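Local coordinates for protein endoribonuclease ToxN (Pectobacterium atrosepticum, PDB 2XDB) that cuts RNA as the endoribonuclease toxin of an antiviral type III toxin-antitoxin system and binds single repeats of the ToxI RNA in a triangular complex, at residues 24-27 against 28-31; 112-115 against 116-119; 122-125 against 126-129; 136-140 against 141-145. All coordinates share one frame; numbering follows the deposited sequence.

How the contacts relate
All four contacts are local, each formed within one continuous stretch of chain, and none is deep core: contacts 1 and 3 are surface contacts, while contacts 2 and 4 are partly buried. Contact 1 is a turn in the loop between helix 8-17 and strand 35-42. Contact 2 lies within helix 109-123, whose last turn enters contact 3; the latter then opens helix 125-140, and contact 4 closes that helix. Centres of contacts 2 and 3 are 14 Å apart, those of 3 and 4 21 Å. The chemistry follows: a turn with an aromatic ring folded against it, a regular helical ladder, a helix start whose N-cap side chain makes no capping bond, and an apolar helix end that meets RNA.

Contact 1 of 4, residues 24-27 against 28-31; sequences SEDP and TYQN
Asp-26 and Tyr-29 meet twice, once through the backbone and once through their side chains. Tyr-29 N donates to Asp-26 O at 3.1 Å; the N-H...O angle is 141°, and the donor stands well above the carbonyl plane instead of on a lone pair. On the side-chain level, CB of Asp-26 lies over one face of the tyrosine ring, though the fine detail of this approach is doubtful in the model. The main chain reaches the ring as well, for Ser-24 O approaches its edge, near the plane, 3.8 Å from Tyr-29 CE2. With 5.1 Å between CA of Asp-26 and CA of Tyr-29, and helical backbone angles at Pro-27 and Thr-28, residues 26 to 29 form a type I beta turn in the loop that leads to strand 35-42. Proline in its second position suits the phi of -67° needed there. A further bond from Thr-28 N to Asp-26 OD2 would make an Asx turn, but that oxygen is crowded in the model and the bond is doubtful. The first torsion of Tyr-29 places the ring: CG stands opposite its carbonyl carbon (chi1 -69°), which folds the ring back against Asp-26. Further out, Glu-25 OE1 makes a weak hydrogen bond with Ser-8 OG, linking the loop to helix 8-17.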
loop_
_atom_site.group_PDB
_atom_site.type_symbol
_atom_site.label_atom_id
_atom_site.label_comp_id
_atom_site.label_asym_id
_atom_site.label_seq_id
_atom_site.Cartn_x
_atom_site.Cartn_y
_atom_site.Cartn_z
ATOM N N SER A 24 0.228 5.267 -10.392
ATOM C CA SER A 24 1.266 5.952 -9.640
ATOM C C SER A 24 1.202 7.449 -9.880
ATOM O O SER A 24 1.475 8.245 -8.981
ATOM C CB SER A 24 2.646 5.407 -10.015
ATOM O OG SER A 24 3.663 5.966 -9.197
ATOM N N GLU A 25 0.834 7.844 -11.090
ATOM C CA GLU A 25 0.843 9.264 -11.410
ATOM C C GLU A 25 -0.430 9.795 -12.046
ATOM O O GLU A 25 -1.092 9.113 -12.820
ATOM C CB GLU A 25 2.080 9.628 -12.232
ATOM C CG GLU A 25 3.218 10.122 -11.348
ATOM C CD GLU A 25 4.582 9.882 -11.948
ATOM O OE1 GLU A 25 4.644 9.506 -13.140
ATOM O OE2 GLU A 25 5.588 10.068 -11.223
ATOM N N ASP A 26 -0.765 11.028 -11.696
ATOM C CA ASP A 26 -1.996 11.634 -12.153
ATOM C C ASP A 26 -1.899 13.153 -11.995
ATOM O O ASP A 26 -1.304 13.645 -11.032
ATOM C CB ASP A 26 -3.161 11.064 -11.350
ATOM C CG ASP A 26 -4.504 11.361 -11.971
ATOM O OD1 ASP A 26 -5.287 10.404 -12.162
ATOM O OD2 ASP A 26 -4.783 12.545 -12.258
ATOM N N PRO A 27 -2.448 13.901 -12.966
ATOM C CA PRO A 27 -2.466 15.366 -12.886
ATOM C C PRO A 27 -3.359 15.810 -11.742
ATOM O O PRO A 27 -3.119 16.852 -11.136
ATOM C CB PRO A 27 -3.087 15.787 -14.219
ATOM C CG PRO A 27 -2.919 14.613 -15.115
ATOM C CD PRO A 27 -2.995 13.411 -14.241
ATOM N N THR A 28 -4.379 15.013 -11.448
ATOM C CA THR A 28 -5.259 15.302 -10.325
ATOM C C THR A 28 -4.551 15.139 -8.962
ATOM O O THR A 28 -4.972 15.735 -7.972
ATOM C CB THR A 28 -6.561 14.456 -10.384
ATOM O OG1 THR A 28 -7.506 14.965 -9.436
ATOM C CG2 THR A 28 -6.291 12.995 -10.070
ATOM N N TYR A 29 -3.476 14.348 -8.923
ATOM C CA TYR A 29 -2.727 14.090 -7.686
ATOM C C TYR A 29 -1.980 15.337 -7.223
ATOM O O TYR A 29 -1.250 15.949 -7.998
ATOM C CB TYR A 29 -1.726 12.942 -7.884
ATOM C CG TYR A 29 -2.357 11.577 -8.056
ATOM C CD1 TYR A 29 -3.736 11.412 -7.973
ATOM C CD2 TYR A 29 -1.573 10.446 -8.290
ATOM C CE1 TYR A 29 -4.321 10.163 -8.118
ATOM C CE2 TYR A 29 -2.151 9.185 -8.437
ATOM C CZ TYR A 29 -3.525 9.053 -8.347
ATOM O OH TYR A 29 -4.121 7.816 -8.482
ATOM N N GLN A 30 -2.162 15.711 -5.961
ATOM C CA GLN A 30 -1.488 16.884 -5.407
ATOM C C GLN A 30 -0.162 16.477 -4.769
ATOM O O GLN A 30 0.743 17.288 -4.591
ATOM C CB GLN A 30 -2.382 17.582 -4.381
ATOM C CG GLN A 30 -3.821 17.788 -4.841
ATOM C CD GLN A 30 -4.726 18.294 -3.729
ATOM O OE1 GLN A 30 -4.338 19.162 -2.939
ATOM N NE2 GLN A 30 -5.942 17.751 -3.663
ATOM N N ASN A 31 -0.064 15.208 -4.405
ATOM C CA ASN A 31 1.190 14.639 -3.954
ATOM C C ASN A 31 1.343 13.299 -4.648
ATOM O O ASN A 31 0.353 12.722 -5.098
ATOM C CB ASN A 31 1.190 14.467 -2.437
ATOM C CG ASN A 31 1.090 15.790 -1.693
ATOM O OD1 ASN A 31 2.100 16.385 -1.317
ATOM N ND2 ASN A 31 -0.133 16.237 -1.448
#

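Contact 2 of 4, residues 112-115 against 116-119; sequences RMLY and KQLQ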
loop_
_atom_site.group_PDB
_atom_site.type_symbol
_atom_site.label_atom_id
_atom_site.label_comp_id
_atom_site.label_asym_id
_atom_site.label_seq_id
_atom_site.Cartn_x
_atom_site.Cartn_y
_atom_site.Cartn_z
ATOM N N ARG A 112 1.227 16.799 8.479
ATOM C CA ARG A 112 0.504 16.519 9.720
ATOM C C ARG A 112 -0.341 15.256 9.598
ATOM O O ARG A 112 -0.395 14.437 10.520
ATOM C CB ARG A 112 -0.384 17.694 10.145
ATOM C CG ARG A 112 0.365 18.953 10.524
ATOM C CD ARG A 112 -0.596 20.048 10.982
ATOM N NE ARG A 112 -0.176 21.360 10.490
ATOM C CZ ARG A 112 -0.742 21.994 9.466
ATOM N NH1 ARG A 112 -0.291 23.184 9.078
ATOM N NH2 ARG A 112 -1.771 21.443 8.835
ATOM N N MET A 113 -1.002 15.108 8.458
ATOM C CA MET A 113 -1.856 13.956 8.211
ATOM C C MET A 113 -1.003 12.698 8.202
ATOM O O MET A 113 -1.342 11.705 8.847
ATOM C CB MET A 113 -2.596 14.101 6.869
ATOM C CG MET A 113 -3.841 13.248 6.763
ATOM S SD MET A 113 -4.439 13.040 5.085
ATOM C CE MET A 113 -3.007 12.276 4.334
ATOM N N LEU A 114 0.106 12.743 7.468
ATOM C CA LEU A 114 1.041 11.624 7.450
ATOM C C LEU A 114 1.371 11.169 8.877
ATOM O O LEU A 114 1.453 9.974 9.167
ATOM C CB LEU A 114 2.313 11.999 6.693
ATOM C CG LEU A 114 2.125 12.185 5.189
ATOM C CD1 LEU A 114 3.428 12.564 4.520
ATOM C CD2 LEU A 114 1.576 10.901 4.593
ATOM N N TYR A 115 1.529 12.125 9.779
ATOM C CA TYR A 115 1.920 11.785 11.131
ATOM C C TYR A 115 0.779 11.270 11.968
ATOM O O TYR A 115 0.996 10.545 12.935
ATOM C CB TYR A 115 2.589 12.960 11.819
ATOM C CG TYR A 115 4.049 13.035 11.502
ATOM C CD1 TYR A 115 4.860 11.910 11.615
ATOM C CD2 TYR A 115 4.622 14.218 11.083
ATOM C CE1 TYR A 115 6.203 11.979 11.321
ATOM C CE2 TYR A 115 5.962 14.298 10.797
ATOM C CZ TYR A 115 6.745 13.181 10.910
ATOM O OH TYR A 115 8.074 13.281 10.610
ATOM N N LYS A 116 -0.442 11.640 11.617
ATOM C CA LYS A 116 -1.574 11.047 12.309
ATOM C C LYS A 116 -1.737 9.624 11.791
ATOM O O LYS A 116 -2.074 8.709 12.532
ATOM C CB LYS A 116 -2.835 11.874 12.096
ATOM C CG LYS A 116 -2.845 13.185 12.877
ATOM C CD LYS A 116 -3.057 12.928 14.357
ATOM C CE LYS A 116 -3.127 14.213 15.149
ATOM N NZ LYS A 116 -3.139 13.933 16.616
ATOM N N GLN A 117 -1.457 9.439 10.509
ATOM C CA GLN A 117 -1.523 8.121 9.920
ATOM C C GLN A 117 -0.449 7.189 10.491
ATOM O O GLN A 117 -0.739 6.034 10.852
ATOM C CB GLN A 117 -1.417 8.221 8.402
ATOM C CG GLN A 117 -2.694 8.679 7.733
ATOM C CD GLN A 117 -2.516 8.878 6.237
ATOM O OE1 GLN A 117 -1.474 9.354 5.789
ATOM N NE2 GLN A 117 -3.537 8.517 5.457
ATOM N N LEU A 118 0.785 7.692 10.567
ATOM C CA LEU A 118 1.929 6.877 10.992
ATOM C C LEU A 118 1.661 6.321 12.380
ATOM O O LEU A 118 1.884 5.142 12.653
ATOM C CB LEU A 118 3.202 7.719 11.026
ATOM C CG LEU A 118 4.539 7.109 10.624
ATOM C CD1 LEU A 118 5.640 7.712 11.466
ATOM C CD2 LEU A 118 4.542 5.609 10.761
ATOM N N GLN A 119 1.169 7.181 13.261
ATOM C CA GLN A 119 0.999 6.782 14.642
ATOM C C GLN A 119 -0.037 5.686 14.722
ATOM O O GLN A 119 0.065 4.785 15.547
ATOM C CB GLN A 119 0.584 7.956 15.517
ATOM C CG GLN A 119 0.697 7.654 16.998
ATOM C CD GLN A 119 -0.062 8.644 17.846
ATOM O OE1 GLN A 119 -0.163 9.828 17.503
ATOM N NE2 GLN A 119 -0.602 8.171 18.961
HETATM O O HOH W 1 1.273 11.108 15.513
#
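Met-113 and Gln-117 touch one turn apart on helix 109-123, with the methyl CE of Met-113 lying 3.6 Å from OE1 of Gln-117. The methionine chain runs out extended and then bends at its last torsion (chi3 59°), which carries CE back towards the amide. Gln-117 has CG opposite its carbonyl carbon and is extended beyond it; its OE1 meets two apolar tips, Met-113 CE and, also at 3.6 Å, Leu-114 CD2. The other amide atom, NE2, bonds to the carbonyl oxygen of Leu-81, which fixes how the group is turned. On the next face Tyr-115 offers its ring edge to Leu-118, CD1 to CD1 at 4.3 Å, a loose apolar touch. Lys-116 bends at chi2 (-73°) and passes its CG beside Arg-112 O; its NZ continues to a salt bridge with Glu-73. Beneath these side chains runs the helical ladder. Gln-117 N meets Met-113 O at 2.8 Å, nearly in line with the C=O bond, and Leu-118 N meets Leu-114 O at 2.8 Å. The step from Gln-119 N to Tyr-115 O is weak at 3.4 Å. A water supplements it, giving one proton to Tyr-115 O at 2.7 Å and another to Gln-119 OE1 at 2.8 Å. Phe-3 of strand 3-6 packs against Leu-114, Gln-117 and Leu-118. The helix thus meets the sheet both by apolar contact with Phe-3 and by polar bonds, from Gln-117 to Leu-81 of strand 80-91 and from Lys-116 to Glu-73 of strand 69-73, while the carbonyl of Tyr-115 is served partly by solvent.

Contact 3 of 4, residues 122-125 against 126-129; sequences RANS and DKIA
Ala-129 N donates to Ser-125 O at 3.0 Å with an N-H...O angle of 161°, and Ile-128 N reaches Asn-124 O at 3.1 Å and 165°. These two bonds open helix 125-140, and Asn-124 is its N-cap residue, the link between that helix and helix 109-123. Its backbone angles depart from helical values, which turns the chain between the two. On the earlier side Ser-125 N bonds back to Arg-122 O at 3.2 Å, while the serine carbonyl accepts from Ala-129 in the new helix. The asparagine side chain forms no capping bond. Instead CG lies opposite the carbonyl carbon (chi1 -71°), and ND2 donates backwards to the carbonyl oxygen of Phe-120, which ties the amide to helix 109-123. Asn-124 and Lys-127 run side by side in the same direction; Asn-124 OD1 stays 4.0 Å from Lys-127 NZ, a distance that suggests at most a long-range electrostatic attraction. Phe-69 of strand 69-73 touches Asn-124, Lys-127 and Ile-128, joining the helix start to an outermost strand of the sheet. Ile-128, the buried member, points CB towards the preceding residues, and its CG1 rests against the carbonyl oxygen of Asn-124 at 3.5 Å. Ser-125 OG, 2.9 Å from Asp-126 N, is at too poor an angle to bond with it, and it lies 3.7 Å from Asp-126 OD1.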
loop_
_atom_site.group_PDB
_atom_site.type_symbol
_atom_site.label_atom_id
_atom_site.label_comp_id
_atom_site.label_asym_id
_atom_site.label_seq_id
_atom_site.Cartn_x
_atom_site.Cartn_y
_atom_site.Cartn_z
ATOM N N ARG A 122 1.634 2.461 13.025
ATOM C CA ARG A 122 2.626 1.870 13.909
ATOM C C ARG A 122 1.979 1.099 15.065
ATOM O O ARG A 122 2.388 0.000 15.387
ATOM C CB ARG A 122 3.562 2.935 14.452
ATOM C CG ARG A 122 4.477 2.420 15.545
ATOM C CD ARG A 122 5.423 3.507 16.074
ATOM N NE ARG A 122 4.766 4.451 16.976
ATOM C CZ ARG A 122 4.532 5.721 16.658
ATOM N NH1 ARG A 122 3.937 6.531 17.517
ATOM N NH2 ARG A 122 4.905 6.184 15.474
ATOM N N ALA A 123 0.954 1.672 15.676
ATOM C CA ALA A 123 0.263 1.013 16.770
ATOM C C ALA A 123 -0.445 -0.241 16.293
ATOM O O ALA A 123 -0.799 -1.098 17.089
ATOM C CB ALA A 123 -0.737 1.974 17.430
ATOM N N ASN A 124 -0.650 -0.357 14.992
ATOM C CA ASN A 124 -1.301 -1.540 14.445
ATOM C C ASN A 124 -0.447 -2.326 13.462
ATOM O O ASN A 124 -0.969 -3.140 12.695
ATOM C CB ASN A 124 -2.591 -1.141 13.759
ATOM C CG ASN A 124 -3.640 -0.734 14.731
ATOM O OD1 ASN A 124 -4.241 -1.583 15.381
ATOM N ND2 ASN A 124 -3.868 0.571 14.857
ATOM N N SER A 125 0.862 -2.090 13.478
ATOM C CA SER A 125 1.715 -2.691 12.473
ATOM C C SER A 125 1.527 -4.216 12.368
ATOM O O SER A 125 1.535 -4.767 11.271
ATOM C CB SER A 125 3.165 -2.329 12.726
ATOM O OG SER A 125 3.681 -3.153 13.738
ATOM N N ASP A 126 1.327 -4.896 13.488
ATOM C CA ASP A 126 1.211 -6.352 13.446
ATOM C C ASP A 126 -0.092 -6.814 12.806
ATOM O O ASP A 126 -0.117 -7.760 12.012
ATOM C CB ASP A 126 1.381 -6.954 14.838
ATOM C CG ASP A 126 2.806 -6.833 15.351
ATOM O OD1 ASP A 126 3.739 -6.721 14.519
ATOM O OD2 ASP A 126 3.002 -6.846 16.587
ATOM N N LYS A 127 -1.178 -6.143 13.155
ATOM C CA LYS A 127 -2.450 -6.430 12.527
ATOM C C LYS A 127 -2.305 -6.305 11.014
ATOM O O LYS A 127 -2.753 -7.167 10.261
ATOM C CB LYS A 127 -3.509 -5.473 13.042
ATOM C CG LYS A 127 -4.887 -5.793 12.559
ATOM C CD LYS A 127 -5.921 -5.009 13.345
ATOM C CE LYS A 127 -5.762 -5.214 14.837
ATOM N NZ LYS A 127 -6.889 -4.569 15.553
ATOM N N ILE A 128 -1.643 -5.238 10.578
ATOM C CA ILE A 128 -1.470 -4.988 9.161
ATOM C C ILE A 128 -0.671 -6.085 8.468
ATOM O O ILE A 128 -1.060 -6.562 7.408
ATOM C CB ILE A 128 -0.813 -3.639 8.903
ATOM C CG1 ILE A 128 -1.760 -2.513 9.325
ATOM C CG2 ILE A 128 -0.455 -3.523 7.427
ATOM C CD1 ILE A 128 -1.082 -1.142 9.453
ATOM N N ALA A 129 0.438 -6.494 9.074
ATOM C CA ALA A 129 1.261 -7.546 8.492
ATOM C C ALA A 129 0.519 -8.877 8.466
ATOM O O ALA A 129 0.669 -9.673 7.550
ATOM C CB ALA A 129 2.580 -7.677 9.253
#

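Contact 4 of 4, residues 136-140 against 141-145; sequences RNLVL and QGKMQ. With nucleotides of chain B.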
loop_
_atom_site.group_PDB
_atom_site.type_symbol
_atom_site.label_atom_id
_atom_site.label_comp_id
_atom_site.label_asym_id
_atom_site.label_seq_id
_atom_site.Cartn_x
_atom_site.Cartn_y
_atom_site.Cartn_z
ATOM N N ARG A 136 -2.500 -12.860 0.993
ATOM C CA ARG A 136 -1.728 -13.503 -0.062
ATOM C C ARG A 136 -1.940 -15.014 -0.030
ATOM O O ARG A 136 -2.067 -15.643 -1.073
ATOM C CB ARG A 136 -0.252 -13.137 0.075
ATOM C CG ARG A 136 0.705 -13.858 -0.836
ATOM C CD ARG A 136 2.145 -13.413 -0.516
ATOM N NE ARG A 136 3.119 -14.031 -1.397
ATOM C CZ ARG A 136 3.711 -15.194 -1.157
ATOM N NH1 ARG A 136 3.444 -15.859 -0.045
ATOM N NH2 ARG A 136 4.575 -15.694 -2.034
ATOM N N ASN A 137 -2.006 -15.597 1.162
ATOM C CA ASN A 137 -2.251 -17.032 1.263
ATOM C C ASN A 137 -3.564 -17.422 0.591
ATOM O O ASN A 137 -3.602 -18.321 -0.243
ATOM C CB ASN A 137 -2.258 -17.480 2.715
ATOM C CG ASN A 137 -0.881 -17.518 3.305
ATOM O OD1 ASN A 137 0.106 -17.648 2.580
ATOM N ND2 ASN A 137 -0.794 -17.404 4.634
ATOM N N LEU A 138 -4.637 -16.727 0.951
ATOM C CA LEU A 138 -5.926 -16.960 0.330
ATOM C C LEU A 138 -5.846 -16.815 -1.183
ATOM O O LEU A 138 -6.445 -17.605 -1.915
ATOM C CB LEU A 138 -6.980 -16.023 0.909
ATOM C CG LEU A 138 -7.269 -16.267 2.401
ATOM C CD1 LEU A 138 -8.377 -15.381 2.924
ATOM C CD2 LEU A 138 -7.638 -17.703 2.619
ATOM N N VAL A 139 -5.095 -15.831 -1.668
ATOM C CA VAL A 139 -5.035 -15.647 -3.110
ATOM C C VAL A 139 -4.277 -16.806 -3.774
ATOM O O VAL A 139 -4.684 -17.287 -4.830
ATOM C CB VAL A 139 -4.497 -14.254 -3.510
ATOM C CG1 VAL A 139 -4.183 -14.195 -4.985
ATOM C CG2 VAL A 139 -5.511 -13.193 -3.185
ATOM N N LEU A 140 -3.205 -17.279 -3.142
ATOM C CA LEU A 140 -2.495 -18.450 -3.656
ATOM C C LEU A 140 -3.406 -19.641 -3.735
ATOM O O LEU A 140 -3.282 -20.453 -4.643
ATOM C CB LEU A 140 -1.323 -18.851 -2.771
ATOM C CG LEU A 140 -0.155 -17.891 -2.708
ATOM C CD1 LEU A 140 1.077 -18.680 -2.329
ATOM C CD2 LEU A 140 0.023 -17.206 -4.040
ATOM N N GLN A 141 -4.299 -19.770 -2.761
ATOM C CA GLN A 141 -5.153 -20.956 -2.672
ATOM C C GLN A 141 -6.332 -20.873 -3.617
ATOM O O GLN A 141 -7.149 -21.786 -3.670
ATOM C CB GLN A 141 -5.694 -21.135 -1.261
ATOM C CG GLN A 141 -4.655 -21.454 -0.236
ATOM C CD GLN A 141 -5.268 -21.647 1.115
ATOM O OE1 GLN A 141 -5.678 -20.688 1.767
ATOM N NE2 GLN A 141 -5.356 -22.894 1.545
ATOM N N GLY A 142 -6.427 -19.770 -4.348
ATOM C CA GLY A 142 -7.540 -19.565 -5.245
ATOM C C GLY A 142 -8.832 -19.263 -4.509
ATOM O O GLY A 142 -9.909 -19.487 -5.048
ATOM N N LYS A 143 -8.731 -18.748 -3.286
ATOM C CA LYS A 143 -9.915 -18.495 -2.483
ATOM C C LYS A 143 -10.387 -17.047 -2.531
ATOM O O LYS A 143 -11.461 -16.732 -2.028
ATOM C CB LYS A 143 -9.683 -18.902 -1.030
ATOM C CG LYS A 143 -9.846 -20.387 -0.731
ATOM C CD LYS A 143 -9.577 -20.648 0.753
ATOM C CE LYS A 143 -9.902 -22.073 1.152
ATOM N NZ LYS A 143 -9.182 -23.049 0.299
ATOM N N MET A 144 -9.603 -16.161 -3.129
ATOM C CA MET A 144 -10.002 -14.758 -3.223
ATOM C C MET A 144 -9.661 -14.139 -4.577
ATOM O O MET A 144 -8.632 -14.445 -5.169
ATOM C CB MET A 144 -9.368 -13.937 -2.096
ATOM C CG MET A 144 -10.298 -12.860 -1.574
ATOM S SD MET A 144 -9.533 -11.695 -0.453
ATOM C CE MET A 144 -8.827 -12.839 0.704
ATOM N N GLN A 145 -10.524 -13.258 -5.069
ATOM C CA GLN A 145 -10.285 -12.641 -6.369
ATOM C C GLN A 145 -10.382 -11.124 -6.305
ATOM O O GLN A 145 -10.735 -10.565 -5.275
ATOM C CB GLN A 145 -11.247 -13.187 -7.430
ATOM C CG GLN A 145 -12.491 -13.859 -6.871
ATOM C CD GLN A 145 -12.278 -15.340 -6.623
ATOM O OE1 GLN A 145 -11.401 -15.958 -7.233
ATOM N NE2 GLN A 145 -13.078 -15.920 -5.727
ATOM P P U B 21 -3.595 -18.730 6.993
ATOM O OP1 U B 21 -3.664 -17.391 7.643
ATOM O OP2 U B 21 -3.588 -18.813 5.511
ATOM O "O5'" U B 21 -2.352 -19.530 7.584
ATOM C "C5'" U B 21 -2.081 -20.866 7.178
ATOM C "C4'" U B 21 -1.582 -21.738 8.310
ATOM O "O4'" U B 21 -0.396 -21.156 8.925
ATOM C "C3'" U B 21 -2.564 -22.005 9.451
ATOM O "O3'" U B 21 -2.374 -23.341 9.919
ATOM C "C2'" U B 21 -2.081 -21.039 10.529
ATOM O "O2'" U B 21 -2.461 -21.391 11.840
ATOM C "C1'" U B 21 -0.570 -21.134 10.331
ATOM N N1 U B 21 0.320 -20.113 10.962
ATOM C C2 U B 21 -0.165 -18.920 11.484
ATOM O O2 U B 21 -1.340 -18.592 11.486
ATOM N N3 U B 21 0.798 -18.094 12.023
ATOM C C4 U B 21 2.162 -18.312 12.099
ATOM O O4 U B 21 2.897 -17.465 12.616
ATOM C C5 U B 21 2.585 -19.558 11.541
ATOM C C6 U B 21 1.674 -20.383 11.011
ATOM P P A B 5 -14.272 -6.742 1.013
ATOM O OP1 A B 5 -13.602 -6.230 2.233
ATOM O OP2 A B 5 -13.692 -6.444 -0.317
ATOM O "O5'" A B 5 -14.515 -8.304 1.171
ATOM C "C5'" A B 5 -15.373 -9.059 0.333
ATOM C "C4'" A B 5 -14.769 -10.409 0.027
ATOM O "O4'" A B 5 -13.362 -10.417 0.387
ATOM C "C3'" A B 5 -15.347 -11.595 0.777
ATOM O "O3'" A B 5 -16.525 -12.086 0.173
ATOM C "C2'" A B 5 -14.208 -12.599 0.725
ATOM O "O2'" A B 5 -14.141 -13.179 -0.572
ATOM C "C1'" A B 5 -12.999 -11.680 0.893
ATOM N N9 A B 5 -12.588 -11.500 2.302
ATOM C C8 A B 5 -12.444 -10.307 2.970
ATOM N N7 A B 5 -12.044 -10.426 4.213
ATOM C C5 A B 5 -11.901 -11.795 4.374
ATOM C C6 A B 5 -11.501 -12.564 5.476
ATOM N N6 A B 5 -11.161 -12.039 6.663
ATOM N N1 A B 5 -11.458 -13.904 5.305
ATOM C C2 A B 5 -11.793 -14.421 4.118
ATOM N N3 A B 5 -12.185 -13.803 3.010
ATOM C C4 A B 5 -12.221 -12.473 3.207
#
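Met-144 folds back on the end of helix 125-140, and its side chain touches protein at both ends and RNA in between. CB lies 4.1 Å from CG2 of Val-139, the two side chains crossing at about a right angle. CG passes on to the RNA, 3.8 Å from C1' of A5 of chain B, and SD follows at 3.7 Å from the same sugar carbon. A bend at chi3 (-53°) then swings CE back to the protein, where it packs against CD1 of Leu-138. That same leucine branch reaches C2 of the A5 base at 3.7 Å, so Leu-138 and Met-144 together make an apolar seat for the nucleotide. The other branch, CD2, turns to the chain of Lys-143 and to OE1 of Gln-141. Asn-137, just before Leu-138, gives a weak hydrogen bond from ND2 to the phosphate oxygen OP2 of U21 of chain B at 3.2 Å. The backbone explains why Met-144 can double back: Lys-143 N donates to Leu-138 O at 2.9 Å, and Gly-142 N to Val-139 O at 3.1 Å. Gly-142 has a phi of 72°, a positive value that favours glycine. On the far side of the helix Arg-136 forms a salt bridge with Glu-154 of helix 150-156. The paired bonds and the left-handed glycine define a Schellman motif, here ending a helix at the RNA-binding surface of ToxN.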